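Local coordinates for protein succinate-semialdehyde dehydrogenase (Synechococcus sp., PDB 4ITA) that probably oxidises succinic semialdehyde to succinate, using an NADP-type cofactor held in its Rossmann-fold domain, at residues A29-A34 with E193-D198; I125-M130 with A214-L219; W137-F142 with A153-A158. One frame throughout, in Å; residues are numbered along the deposited sequence.

Overall arrangement
All three contacts lie on or against one mixed sheet of the Rossmann-type cofactor domain: contacts 2 and 3 each include one of its strands, and contact 1 packs two helices against it. The centre of contact 2 lies about 12 Å from those of contacts 1 and 3, which are about 16 Å apart. Strands 115-129 (contact 2) and 152-156 (contact 3) are parallel neighbours, linked by a probable hydrogen bond between Ala128 O and Lys156 N of 2.8 Å. Along the chain, contacts 1 and 2 interleave, whereas contact 3 is nested within both loops. Contacts 2 and 3 both touch NADPH; contact 1 packs farther from the chain's centre, joining helix 24-41 to helix 192-197.

Contact 1 (A29-A34 with E193-D198); sequences AKLAKA and EQVIKD. With EDO (1,2-ethanediol), chain N.
Two helices at the edge of the cofactor domain meet here, with Leu31 of helix 24-41 pointing at Val195 of helix 192-197 and at Asp198. The backbones stay well apart, the nearest CA atoms being those of Leu31 and Val195 at 8.1 Å, and the contact rests on Leu31's two methyl groups. With CG anti to the carbonyl carbon (chi1 -62°), Leu31 extends toward the other helix and spreads these methyls over different partners. Leu31 CD1 meets Asp198 from the opposite direction, 3.6 Å from Asp198 CG and 3.7 Å from Asp198 OD2; the carboxylate itself is engaged by Arg200 in a salt bridge. Leu31 CD2 makes a looser apolar approach to Val195 CG1, at 4.4 Å. In the Rossmann-type domain Leu31 CD2 and Val195 CG1 also reach the sheet, both packing on Val154 of strand 152-156. Gln194, extended past CG, gives its NE2 to Pro24 O at the start of the first helix, a second tie between the helices, while its OE1 takes a weak bond from an ethanediol. One turn along, Lys197 NZ lies 2.8 Å from Glu193 OE2 in a salt bridge that uses the anti lone pair of that oxygen.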
loop_
_atom_site.group_PDB
_atom_site.type_symbol
_atom_site.label_atom_id
_atom_site.label_comp_id
_atom_site.label_asym_id
_atom_site.label_seq_id
_atom_site.Cartn_x
_atom_site.Cartn_y
_atom_site.Cartn_z
ATOM N N ALA A 29 -10.763 2.048 -25.603
ATOM C CA ALA A 29 -11.812 3.055 -25.713
ATOM C C ALA A 29 -12.474 3.295 -24.367
ATOM O O ALA A 29 -12.788 4.437 -24.023
ATOM C CB ALA A 29 -12.841 2.631 -26.742
ATOM N N LYS A 30 -12.705 2.226 -23.612
ATOM C CA LYS A 30 -13.290 2.382 -22.283
ATOM C C LYS A 30 -12.367 3.138 -21.337
ATOM O O LYS A 30 -12.832 3.941 -20.536
ATOM C CB LYS A 30 -13.725 1.032 -21.716
ATOM C CG LYS A 30 -14.900 0.448 -22.506
ATOM C CD LYS A 30 -15.713 -0.534 -21.704
ATOM C CE LYS A 30 -16.846 -1.117 -22.535
ATOM N NZ LYS A 30 -18.158 -0.458 -22.258
ATOM N N LEU A 31 -11.064 2.903 -21.436
ATOM C CA LEU A 31 -10.103 3.646 -20.620
ATOM C C LEU A 31 -10.024 5.119 -21.022
ATOM O O LEU A 31 -9.939 5.992 -20.159
ATOM C CB LEU A 31 -8.727 2.969 -20.647
ATOM C CG LEU A 31 -8.740 1.551 -20.066
ATOM C CD1 LEU A 31 -7.370 0.900 -20.192
ATOM C CD2 LEU A 31 -9.191 1.553 -18.610
ATOM N N ALA A 32 -10.090 5.405 -22.319
ATOM C CA ALA A 32 -10.140 6.792 -22.774
ATOM C C ALA A 32 -11.377 7.492 -22.216
ATOM O O ALA A 32 -11.295 8.633 -21.763
ATOM C CB ALA A 32 -10.143 6.858 -24.293
ATOM N N LYS A 33 -12.518 6.811 -22.245
ATOM C CA LYS A 33 -13.744 7.408 -21.727
ATOM C C LYS A 33 -13.674 7.599 -20.216
ATOM O O LYS A 33 -14.134 8.614 -19.695
ATOM C CB LYS A 33 -14.981 6.592 -22.118
ATOM C CG LYS A 33 -16.288 7.293 -21.742
ATOM C CD LYS A 33 -17.511 6.647 -22.363
ATOM C CE LYS A 33 -17.817 5.308 -21.744
ATOM N NZ LYS A 33 -18.959 4.663 -22.469
ATOM N N ALA A 34 -13.090 6.632 -19.513
ATOM C CA ALA A 34 -12.907 6.764 -18.067
ATOM C C ALA A 34 -12.043 7.968 -17.717
ATOM O O ALA A 34 -12.325 8.691 -16.760
ATOM C CB ALA A 34 -12.286 5.503 -17.501
ATOM N N GLU A 193 -3.628 -7.503 -17.948
ATOM C CA GLU A 193 -2.314 -6.884 -18.084
ATOM C C GLU A 193 -2.371 -5.571 -18.883
ATOM O O GLU A 193 -1.740 -4.580 -18.505
ATOM C CB GLU A 193 -1.315 -7.879 -18.696
ATOM C CG GLU A 193 0.066 -7.293 -18.982
ATOM C CD GLU A 193 1.102 -8.345 -19.346
ATOM O OE1 GLU A 193 0.839 -9.549 -19.163
ATOM O OE2 GLU A 193 2.187 -7.947 -19.793
ATOM N N GLN A 194 -3.125 -5.558 -19.984
ATOM C CA GLN A 194 -3.285 -4.325 -20.757
ATOM C C GLN A 194 -3.803 -3.185 -19.885
ATOM O O GLN A 194 -3.336 -2.049 -19.976
ATOM C CB GLN A 194 -4.257 -4.534 -21.919
ATOM C CG GLN A 194 -4.537 -3.252 -22.698
ATOM C CD GLN A 194 -5.626 -3.408 -23.733
ATOM O OE1 GLN A 194 -6.072 -4.516 -24.018
ATOM N NE2 GLN A 194 -6.076 -2.289 -24.288
ATOM N N VAL A 195 -4.771 -3.496 -19.030
ATOM C CA VAL A 195 -5.364 -2.479 -18.172
ATOM C C VAL A 195 -4.338 -1.945 -17.163
ATOM O O VAL A 195 -4.161 -0.735 -17.028
ATOM C CB VAL A 195 -6.617 -3.006 -17.474
ATOM C CG1 VAL A 195 -7.275 -1.887 -16.682
ATOM C CG2 VAL A 195 -7.601 -3.543 -18.504
ATOM N N ILE A 196 -3.642 -2.846 -16.478
ATOM C CA ILE A 196 -2.627 -2.430 -15.506
ATOM C C ILE A 196 -1.518 -1.589 -16.143
ATOM O O ILE A 196 -1.007 -0.643 -15.528
ATOM C CB ILE A 196 -1.991 -3.655 -14.809
ATOM C CG1 ILE A 196 -3.042 -4.425 -14.013
ATOM C CG2 ILE A 196 -0.815 -3.235 -13.913
ATOM C CD1 ILE A 196 -2.575 -5.785 -13.549
ATOM N N LYS A 197 -1.151 -1.931 -17.378
ATOM C CA LYS A 197 -0.067 -1.231 -18.065
ATOM C C LYS A 197 -0.501 0.074 -18.720
ATOM O O LYS A 197 0.345 0.841 -19.193
ATOM C CB LYS A 197 0.582 -2.137 -19.120
ATOM C CG LYS A 197 1.487 -3.192 -18.512
ATOM C CD LYS A 197 2.157 -4.042 -19.574
ATOM C CE LYS A 197 3.269 -4.874 -18.968
ATOM N NZ LYS A 197 3.882 -5.777 -19.982
ATOM N N ASP A 198 -1.804 0.345 -18.760
ATOM C CA ASP A 198 -2.273 1.568 -19.404
ATOM C C ASP A 198 -1.907 2.765 -18.535
ATOM O O ASP A 198 -2.157 2.756 -17.335
ATOM C CB ASP A 198 -3.777 1.518 -19.627
ATOM C CG ASP A 198 -4.267 2.678 -20.469
ATOM O OD1 ASP A 198 -4.461 3.779 -19.916
ATOM O OD2 ASP A 198 -4.434 2.488 -21.691
HETATM C C1 EDO N . -3.433 -6.867 -25.445
HETATM O O1 EDO N . -3.300 -5.447 -25.393
HETATM C C2 EDO N . -2.151 -7.490 -24.906
HETATM O O2 EDO N . -1.945 -7.169 -23.519
#

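Contact 2 (I125-M130 with A214-L219). With NDP (NADPH dihydro-nicotinamide-adenine-dinucleotide phosphate), chain C.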
loop_
_atom_site.group_PDB
_atom_site.type_symbol
_atom_site.label_atom_id
_atom_site.label_comp_id
_atom_site.label_asym_id
_atom_site.label_seq_id
_atom_site.Cartn_x
_atom_site.Cartn_y
_atom_site.Cartn_z
ATOM N N ILE A 125 -8.291 6.641 -12.512
ATOM C CA ILE A 125 -8.893 5.345 -12.795
ATOM C C ILE A 125 -8.321 4.248 -11.892
ATOM O O ILE A 125 -7.112 4.010 -11.865
ATOM C CB ILE A 125 -8.669 4.916 -14.258
ATOM C CG1 ILE A 125 -9.176 5.968 -15.249
ATOM C CG2 ILE A 125 -9.331 3.576 -14.519
ATOM C CD1 ILE A 125 -8.776 5.661 -16.698
ATOM N N LEU A 126 -9.218 3.571 -11.185
ATOM C CA LEU A 126 -8.897 2.386 -10.390
ATOM C C LEU A 126 -9.401 1.139 -11.109
ATOM O O LEU A 126 -10.568 1.071 -11.512
ATOM C CB LEU A 126 -9.575 2.482 -9.016
ATOM C CG LEU A 126 -9.573 1.261 -8.088
ATOM C CD1 LEU A 126 -8.160 0.894 -7.635
ATOM C CD2 LEU A 126 -10.453 1.526 -6.872
ATOM N N LEU A 127 -8.515 0.166 -11.291
ATOM C CA LEU A 127 -8.899 -1.163 -11.747
ATOM C C LEU A 127 -9.256 -2.022 -10.551
ATOM O O LEU A 127 -8.500 -2.089 -9.583
ATOM C CB LEU A 127 -7.748 -1.831 -12.503
ATOM C CG LEU A 127 -7.850 -3.354 -12.688
ATOM C CD1 LEU A 127 -9.000 -3.750 -13.591
ATOM C CD2 LEU A 127 -6.546 -3.889 -13.246
ATOM N N ALA A 128 -10.401 -2.692 -10.627
ATOM C CA ALA A 128 -10.786 -3.695 -9.641
ATOM C C ALA A 128 -10.993 -5.050 -10.301
ATOM O O ALA A 128 -11.711 -5.164 -11.296
ATOM C CB ALA A 128 -12.034 -3.279 -8.936
ATOM N N VAL A 129 -10.376 -6.075 -9.727
ATOM C CA VAL A 129 -10.557 -7.455 -10.160
ATOM C C VAL A 129 -11.253 -8.192 -9.025
ATOM O O VAL A 129 -10.757 -8.212 -7.890
ATOM C CB VAL A 129 -9.210 -8.127 -10.484
ATOM C CG1 VAL A 129 -9.411 -9.612 -10.805
ATOM C CG2 VAL A 129 -8.531 -7.413 -11.642
ATOM N N MET A 130 -12.413 -8.773 -9.321
ATOM C CA MET A 130 -13.303 -9.302 -8.284
ATOM C C MET A 130 -13.689 -10.762 -8.522
ATOM O O MET A 130 -13.657 -11.239 -9.650
ATOM C CB MET A 130 -14.559 -8.430 -8.180
ATOM C CG MET A 130 -14.276 -7.029 -7.625
ATOM S SD MET A 130 -13.826 -6.955 -5.855
ATOM C CE MET A 130 -12.420 -5.840 -5.894
ATOM N N ALA A 214 -0.923 -12.372 -7.024
ATOM C CA ALA A 214 0.494 -12.309 -7.377
ATOM C C ALA A 214 0.696 -11.739 -8.780
ATOM O O ALA A 214 1.609 -10.946 -9.014
ATOM C CB ALA A 214 1.121 -13.690 -7.280
ATOM N N SER A 215 -0.153 -12.155 -9.712
ATOM C CA SER A 215 -0.076 -11.661 -11.077
ATOM C C SER A 215 -0.359 -10.159 -11.138
ATOM O O SER A 215 0.438 -9.385 -11.680
ATOM C CB SER A 215 -1.054 -12.429 -11.963
ATOM O OG SER A 215 -0.948 -12.002 -13.309
ATOM N N LEU A 216 -1.479 -9.738 -10.565
ATOM C CA LEU A 216 -1.844 -8.333 -10.598
ATOM C C LEU A 216 -0.831 -7.461 -9.861
ATOM O O LEU A 216 -0.429 -6.404 -10.362
ATOM C CB LEU A 216 -3.250 -8.134 -10.031
ATOM C CG LEU A 216 -3.755 -6.685 -9.958
ATOM C CD1 LEU A 216 -5.205 -6.580 -10.435
ATOM C CD2 LEU A 216 -3.636 -6.139 -8.530
ATOM N N ALA A 217 -0.406 -7.903 -8.682
ATOM C CA ALA A 217 0.490 -7.086 -7.873
ATOM C C ALA A 217 1.897 -6.999 -8.458
ATOM O O ALA A 217 2.540 -5.950 -8.377
ATOM C CB ALA A 217 0.537 -7.580 -6.433
ATOM N N SER A 218 2.384 -8.087 -9.050
ATOM C CA SER A 218 3.702 -8.045 -9.687
ATOM C C SER A 218 3.693 -7.099 -10.885
ATOM O O SER A 218 4.618 -6.296 -11.059
ATOM C CB SER A 218 4.199 -9.449 -10.057
ATOM O OG SER A 218 3.366 -10.077 -11.012
ATOM N N LEU A 219 2.628 -7.159 -11.683
ATOM C CA LEU A 219 2.482 -6.265 -12.836
ATOM C C LEU A 219 2.353 -4.807 -12.407
ATOM O O LEU A 219 2.997 -3.923 -12.983
ATOM C CB LEU A 219 1.277 -6.669 -13.700
ATOM C CG LEU A 219 1.410 -7.962 -14.518
ATOM C CD1 LEU A 219 0.056 -8.360 -15.091
ATOM C CD2 LEU A 219 2.451 -7.831 -15.629
HETATM P PA NDP C . -9.603 -16.471 -8.702
HETATM O O1A NDP C . -8.373 -15.807 -8.153
HETATM O O2A NDP C . -9.470 -17.656 -9.616
HETATM O O5B NDP C . -10.464 -15.370 -9.481
HETATM C C5B NDP C . -10.762 -14.090 -8.910
HETATM C C4B NDP C . -10.722 -12.999 -9.977
HETATM O O4B NDP C . -9.384 -12.882 -10.469
HETATM C C3B NDP C . -11.573 -13.314 -11.202
HETATM O O3B NDP C . -12.048 -12.082 -11.761
HETATM C C2B NDP C . -10.572 -13.943 -12.153
HETATM O O2B NDP C . -10.939 -13.834 -13.521
HETATM C C1B NDP C . -9.383 -13.063 -11.886
HETATM N N9A NDP C . -8.078 -13.653 -12.218
HETATM C C8A NDP C . -7.670 -14.929 -12.064
HETATM N N7A NDP C . -6.380 -15.056 -12.454
HETATM C C5A NDP C . -5.953 -13.843 -12.839
HETATM C C6A NDP C . -4.708 -13.258 -13.362
HETATM N N6A NDP C . -3.623 -14.035 -13.543
HETATM N N1A NDP C . -4.708 -11.940 -13.639
HETATM C C2A NDP C . -5.780 -11.158 -13.456
HETATM N N3A NDP C . -6.950 -11.619 -12.990
HETATM C C4A NDP C . -7.077 -12.925 -12.676
HETATM O O3 NDP C . -10.482 -16.797 -7.373
HETATM P PN NDP C . -11.510 -17.991 -6.977
HETATM O O1N NDP C . -11.009 -19.338 -7.449
HETATM O O2N NDP C . -12.894 -17.522 -7.331
HETATM O O5D NDP C . -11.376 -17.973 -5.373
HETATM C C5D NDP C . -11.820 -16.849 -4.625
HETATM C C4D NDP C . -10.739 -16.426 -3.647
HETATM O O4D NDP C . -10.994 -15.090 -3.190
HETATM C C3D NDP C . -10.691 -17.291 -2.404
HETATM O O3D NDP C . -9.332 -17.576 -2.053
HETATM C C2D NDP C . -11.386 -16.404 -1.390
HETATM O O2D NDP C . -11.021 -16.777 -0.061
HETATM C C1D NDP C . -10.860 -15.034 -1.767
HETATM N N1N NDP C . -11.710 -13.988 -1.181
HETATM C C2N NDP C . -11.157 -12.944 -0.542
HETATM C C3N NDP C . -11.903 -12.226 0.392
HETATM C C7N NDP C . -11.331 -11.035 1.102
HETATM O O7N NDP C . -12.019 -10.020 1.184
HETATM N N7N NDP C . -10.110 -11.101 1.627
HETATM C C4N NDP C . -13.317 -12.631 0.733
HETATM C C5N NDP C . -13.881 -13.411 -0.362
HETATM C C6N NDP C . -13.054 -14.059 -1.274
HETATM P P2B NDP C . -11.577 -15.070 -14.325
HETATM O O1X NDP C . -11.766 -14.487 -15.695
HETATM O O2X NDP C . -10.555 -16.183 -14.293
HETATM O O3X NDP C . -12.873 -15.439 -13.669
#
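Met130 O, just beyond the end of strand 115-129, accepts a 2.8 Å hydrogen bond from O3B, the 3'-hydroxyl of the adenosine ribose of NADPH. This is the Rossmann-type arrangement in which a strand of the parallel part of the sheet ends at the dinucleotide and helix 210-222 packs against it. The strand and helix meet through Leu216, whose CD1 touches two strand residues that point to the same side. Leu216 CD1 lies 3.6 Å from Val129 CG2, the two side chains sliding past each other in opposite directions, and 4.1 Å from Leu127 CD2, where the leucines reach tip to tip. With CG anti to the backbone N (chi1 178°), Leu216 extends toward the strand; its chi2 of 136° lies away from a staggered position. Ile196 of helix 192-197 touches both leucines and extends the apolar cluster. Farther round helix 210-222, Ala217 packs on Gly221 of the second subunit, and Ala214 and Ser218 on Gln222 of the second subunit. The two methyls of Val129 divide the work: CG2 serves the helix, while CG1 packs against the sugar, 3.3 Å from NADPH O4B. On the helix, Ser215 CB approaches the exocyclic N6A of the adenine at 3.4 Å.

Contact 3 (W137-F142 with A153-A158); sequences WQVFRF and AVLKHA. With NDP (NADPH dihydro-nicotinamide-adenine-dinucleotide phosphate), chain C; EDO (1,2-ethanediol), chain R.
Val139 and Leu155 cross at about a right angle, with Val139 CG2 4.1 Å from Leu155 CD2; the same CG2 lies 3.5 Å from NE2 of His157, oblique to the imidazole. NE2 bonds to Pro135 O and ND1 accepts Ala158 N, and the two together hold the ring's rotation. One turn on, Phe142 turns its edge to Ala153, whose CB sits in the ring plane, 3.9 Å from Phe142 CE1. These pairs pack the helix of the beta-alpha-beta unit 115-129, 137-149, 152-156 on its second strand, to which the segment runs nearly antiparallel (159°). The polar side chains grip opposite ends of NADPH. Arg141 meets the carboxamide O7N in its guanidinium plane, NH1 and NH2 each 3.0 Å from that oxygen. Lys156, bent at chi2 (-98°), brings NZ to 2.8 Å from the 2'-phosphate oxygen O1X and 2.9 Å from His157 O. Replacing Lys156 by an alanine removes NZ, which would probably leave O1X without this charged donor and His157 O and Ile187 O without this hydrogen bond. Since the phosphate distinguishes NADPH from NADH, its hydrogen bond from the Lys156 ammonium is consistent with selection of the phosphorylated cofactor.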
loop_
_atom_site.group_PDB
_atom_site.type_symbol
_atom_site.label_atom_id
_atom_site.label_comp_id
_atom_site.label_asym_id
_atom_site.label_seq_id
_atom_site.Cartn_x
_atom_site.Cartn_y
_atom_site.Cartn_z
ATOM N N TRP A 137 -21.614 -7.751 -3.293
ATOM C CA TRP A 137 -21.015 -7.140 -2.111
ATOM C C TRP A 137 -19.560 -6.734 -2.307
ATOM O O TRP A 137 -19.182 -5.631 -1.947
ATOM C CB TRP A 137 -21.178 -8.060 -0.887
ATOM C CG TRP A 137 -20.211 -7.796 0.233
ATOM C CD1 TRP A 137 -19.193 -8.610 0.642
ATOM C CD2 TRP A 137 -20.172 -6.646 1.081
ATOM N NE1 TRP A 137 -18.522 -8.032 1.691
ATOM C CE2 TRP A 137 -19.104 -6.825 1.982
ATOM C CE3 TRP A 137 -20.941 -5.480 1.172
ATOM C CZ2 TRP A 137 -18.782 -5.880 2.959
ATOM C CZ3 TRP A 137 -20.618 -4.541 2.142
ATOM C CH2 TRP A 137 -19.547 -4.745 3.016
ATOM N N GLN A 138 -18.734 -7.601 -2.879
ATOM C CA GLN A 138 -17.327 -7.229 -3.011
ATOM C C GLN A 138 -17.145 -6.060 -3.968
ATOM O O GLN A 138 -16.232 -5.244 -3.802
ATOM C CB GLN A 138 -16.476 -8.404 -3.475
ATOM C CG GLN A 138 -16.690 -9.698 -2.715
ATOM C CD GLN A 138 -15.897 -9.745 -1.442
ATOM O OE1 GLN A 138 -15.179 -8.804 -1.125
ATOM N NE2 GLN A 138 -16.002 -10.846 -0.706
ATOM N N VAL A 139 -18.005 -5.976 -4.975
ATOM C CA VAL A 139 -17.956 -4.851 -5.898
ATOM C C VAL A 139 -18.333 -3.551 -5.186
ATOM O O VAL A 139 -17.603 -2.560 -5.269
ATOM C CB VAL A 139 -18.847 -5.073 -7.134
ATOM C CG1 VAL A 139 -18.845 -3.831 -8.016
ATOM C CG2 VAL A 139 -18.371 -6.298 -7.929
ATOM N N PHE A 140 -19.451 -3.544 -4.468
ATOM C CA PHE A 140 -19.852 -2.333 -3.768
ATOM C C PHE A 140 -18.905 -1.962 -2.635
ATOM O O PHE A 140 -18.717 -0.777 -2.354
ATOM C CB PHE A 140 -21.314 -2.411 -3.329
ATOM C CG PHE A 140 -22.273 -2.232 -4.471
ATOM C CD1 PHE A 140 -22.530 -0.965 -4.980
ATOM C CD2 PHE A 140 -22.879 -3.325 -5.070
ATOM C CE1 PHE A 140 -23.393 -0.787 -6.050
ATOM C CE2 PHE A 140 -23.742 -3.160 -6.142
ATOM C CZ PHE A 140 -24.006 -1.882 -6.630
ATOM N N ARG A 141 -18.268 -2.957 -2.028
ATOM C CA ARG A 141 -17.253 -2.720 -1.007
ATOM C C ARG A 141 -16.140 -1.792 -1.513
ATOM O O ARG A 141 -15.707 -0.889 -0.787
ATOM C CB ARG A 141 -16.665 -4.050 -0.512
ATOM C CG ARG A 141 -15.599 -3.899 0.555
ATOM C CD ARG A 141 -15.149 -5.255 1.095
ATOM N NE ARG A 141 -14.312 -5.985 0.148
ATOM C CZ ARG A 141 -13.640 -7.092 0.449
ATOM N NH1 ARG A 141 -13.723 -7.612 1.667
ATOM N NH2 ARG A 141 -12.898 -7.694 -0.474
ATOM N N PHE A 142 -15.664 -2.007 -2.739
ATOM C CA PHE A 142 -14.643 -1.106 -3.269
ATOM C C PHE A 142 -15.272 0.093 -3.983
ATOM O O PHE A 142 -14.725 1.197 -3.949
ATOM C CB PHE A 142 -13.635 -1.831 -4.188
ATOM C CG PHE A 142 -14.041 -1.842 -5.627
ATOM C CD1 PHE A 142 -13.755 -0.767 -6.456
ATOM C CD2 PHE A 142 -14.737 -2.917 -6.147
ATOM C CE1 PHE A 142 -14.166 -0.761 -7.778
ATOM C CE2 PHE A 142 -15.150 -2.925 -7.469
ATOM C CZ PHE A 142 -14.875 -1.840 -8.282
ATOM N N ALA A 153 -13.785 3.991 -11.890
ATOM C CA ALA A 153 -13.412 2.595 -11.765
ATOM C C ALA A 153 -13.746 1.781 -12.991
ATOM O O ALA A 153 -14.763 2.004 -13.653
ATOM C CB ALA A 153 -14.077 1.985 -10.547
ATOM N N VAL A 154 -12.868 0.834 -13.291
ATOM C CA VAL A 154 -13.160 -0.210 -14.263
ATOM C C VAL A 154 -13.119 -1.539 -13.526
ATOM O O VAL A 154 -12.198 -1.799 -12.749
ATOM C CB VAL A 154 -12.210 -0.178 -15.496
ATOM C CG1 VAL A 154 -12.452 1.091 -16.310
ATOM C CG2 VAL A 154 -10.735 -0.277 -15.075
ATOM N N LEU A 155 -14.141 -2.354 -13.754
ATOM C CA LEU A 155 -14.294 -3.633 -13.071
ATOM C C LEU A 155 -14.047 -4.794 -14.018
ATOM O O LEU A 155 -14.702 -4.897 -15.056
ATOM C CB LEU A 155 -15.713 -3.759 -12.526
ATOM C CG LEU A 155 -16.160 -5.146 -12.053
ATOM C CD1 LEU A 155 -15.394 -5.620 -10.823
ATOM C CD2 LEU A 155 -17.669 -5.171 -11.802
ATOM N N LYS A 156 -13.114 -5.667 -13.658
ATOM C CA LYS A 156 -13.002 -6.974 -14.288
ATOM C C LYS A 156 -13.537 -7.978 -13.282
ATOM O O LYS A 156 -12.883 -8.307 -12.286
ATOM C CB LYS A 156 -11.554 -7.292 -14.686
ATOM C CG LYS A 156 -11.381 -8.644 -15.386
ATOM C CD LYS A 156 -10.914 -9.766 -14.444
ATOM C CE LYS A 156 -10.743 -11.102 -15.181
ATOM N NZ LYS A 156 -12.048 -11.722 -15.579
ATOM N N HIS A 157 -14.766 -8.422 -13.514
ATOM C CA HIS A 157 -15.401 -9.390 -12.637
ATOM C C HIS A 157 -15.031 -10.796 -13.097
ATOM O O HIS A 157 -14.440 -10.990 -14.163
ATOM C CB HIS A 157 -16.926 -9.193 -12.635
ATOM C CG HIS A 157 -17.563 -9.415 -11.298
ATOM N ND1 HIS A 157 -17.060 -10.304 -10.372
ATOM C CD2 HIS A 157 -18.661 -8.857 -10.732
ATOM C CE1 HIS A 157 -17.819 -10.283 -9.290
ATOM N NE2 HIS A 157 -18.799 -9.416 -9.483
ATOM N N ALA A 158 -15.388 -11.780 -12.285
ATOM C CA ALA A 158 -15.142 -13.170 -12.628
ATOM C C ALA A 158 -15.911 -13.526 -13.899
ATOM O O ALA A 158 -17.006 -13.007 -14.141
ATOM C CB ALA A 158 -15.572 -14.055 -11.479
HETATM P PA NDP C . -9.603 -16.471 -8.702
HETATM O O1A NDP C . -8.373 -15.807 -8.153
HETATM O O2A NDP C . -9.470 -17.656 -9.616
HETATM O O5B NDP C . -10.464 -15.370 -9.481
HETATM C C5B NDP C . -10.762 -14.090 -8.910
HETATM C C4B NDP C . -10.722 -12.999 -9.977
HETATM O O4B NDP C . -9.384 -12.882 -10.469
HETATM C C3B NDP C . -11.573 -13.314 -11.202
HETATM O O3B NDP C . -12.048 -12.082 -11.761
HETATM C C2B NDP C . -10.572 -13.943 -12.153
HETATM O O2B NDP C . -10.939 -13.834 -13.521
HETATM C C1B NDP C . -9.383 -13.063 -11.886
HETATM N N9A NDP C . -8.078 -13.653 -12.218
HETATM C C8A NDP C . -7.670 -14.929 -12.064
HETATM N N7A NDP C . -6.380 -15.056 -12.454
HETATM C C5A NDP C . -5.953 -13.843 -12.839
HETATM C C6A NDP C . -4.708 -13.258 -13.362
HETATM N N6A NDP C . -3.623 -14.035 -13.543
HETATM N N1A NDP C . -4.708 -11.940 -13.639
HETATM C C2A NDP C . -5.780 -11.158 -13.456
HETATM N N3A NDP C . -6.950 -11.619 -12.990
HETATM C C4A NDP C . -7.077 -12.925 -12.676
HETATM O O3 NDP C . -10.482 -16.797 -7.373
HETATM P PN NDP C . -11.510 -17.991 -6.977
HETATM O O1N NDP C . -11.009 -19.338 -7.449
HETATM O O2N NDP C . -12.894 -17.522 -7.331
HETATM O O5D NDP C . -11.376 -17.973 -5.373
HETATM C C5D NDP C . -11.820 -16.849 -4.625
HETATM C C4D NDP C . -10.739 -16.426 -3.647
HETATM O O4D NDP C . -10.994 -15.090 -3.190
HETATM C C3D NDP C . -10.691 -17.291 -2.404
HETATM O O3D NDP C . -9.332 -17.576 -2.053
HETATM C C2D NDP C . -11.386 -16.404 -1.390
HETATM O O2D NDP C . -11.021 -16.777 -0.061
HETATM C C1D NDP C . -10.860 -15.034 -1.767
HETATM N N1N NDP C . -11.710 -13.988 -1.181
HETATM C C2N NDP C . -11.157 -12.944 -0.542
HETATM C C3N NDP C . -11.903 -12.226 0.392
HETATM C C7N NDP C . -11.331 -11.035 1.102
HETATM O O7N NDP C . -12.019 -10.020 1.184
HETATM N N7N NDP C . -10.110 -11.101 1.627
HETATM C C4N NDP C . -13.317 -12.631 0.733
HETATM C C5N NDP C . -13.881 -13.411 -0.362
HETATM C C6N NDP C . -13.054 -14.059 -1.274
HETATM P P2B NDP C . -11.577 -15.070 -14.325
HETATM O O1X NDP C . -11.766 -14.487 -15.695
HETATM O O2X NDP C . -10.555 -16.183 -14.293
HETATM O O3X NDP C . -12.873 -15.439 -13.669
HETATM C C1 EDO R . -17.745 -11.745 3.206
HETATM O O1 EDO R . -18.165 -10.786 4.180
HETATM C C2 EDO R . -16.291 -11.477 2.841
HETATM O O2 EDO R . -16.177 -10.193 2.209
#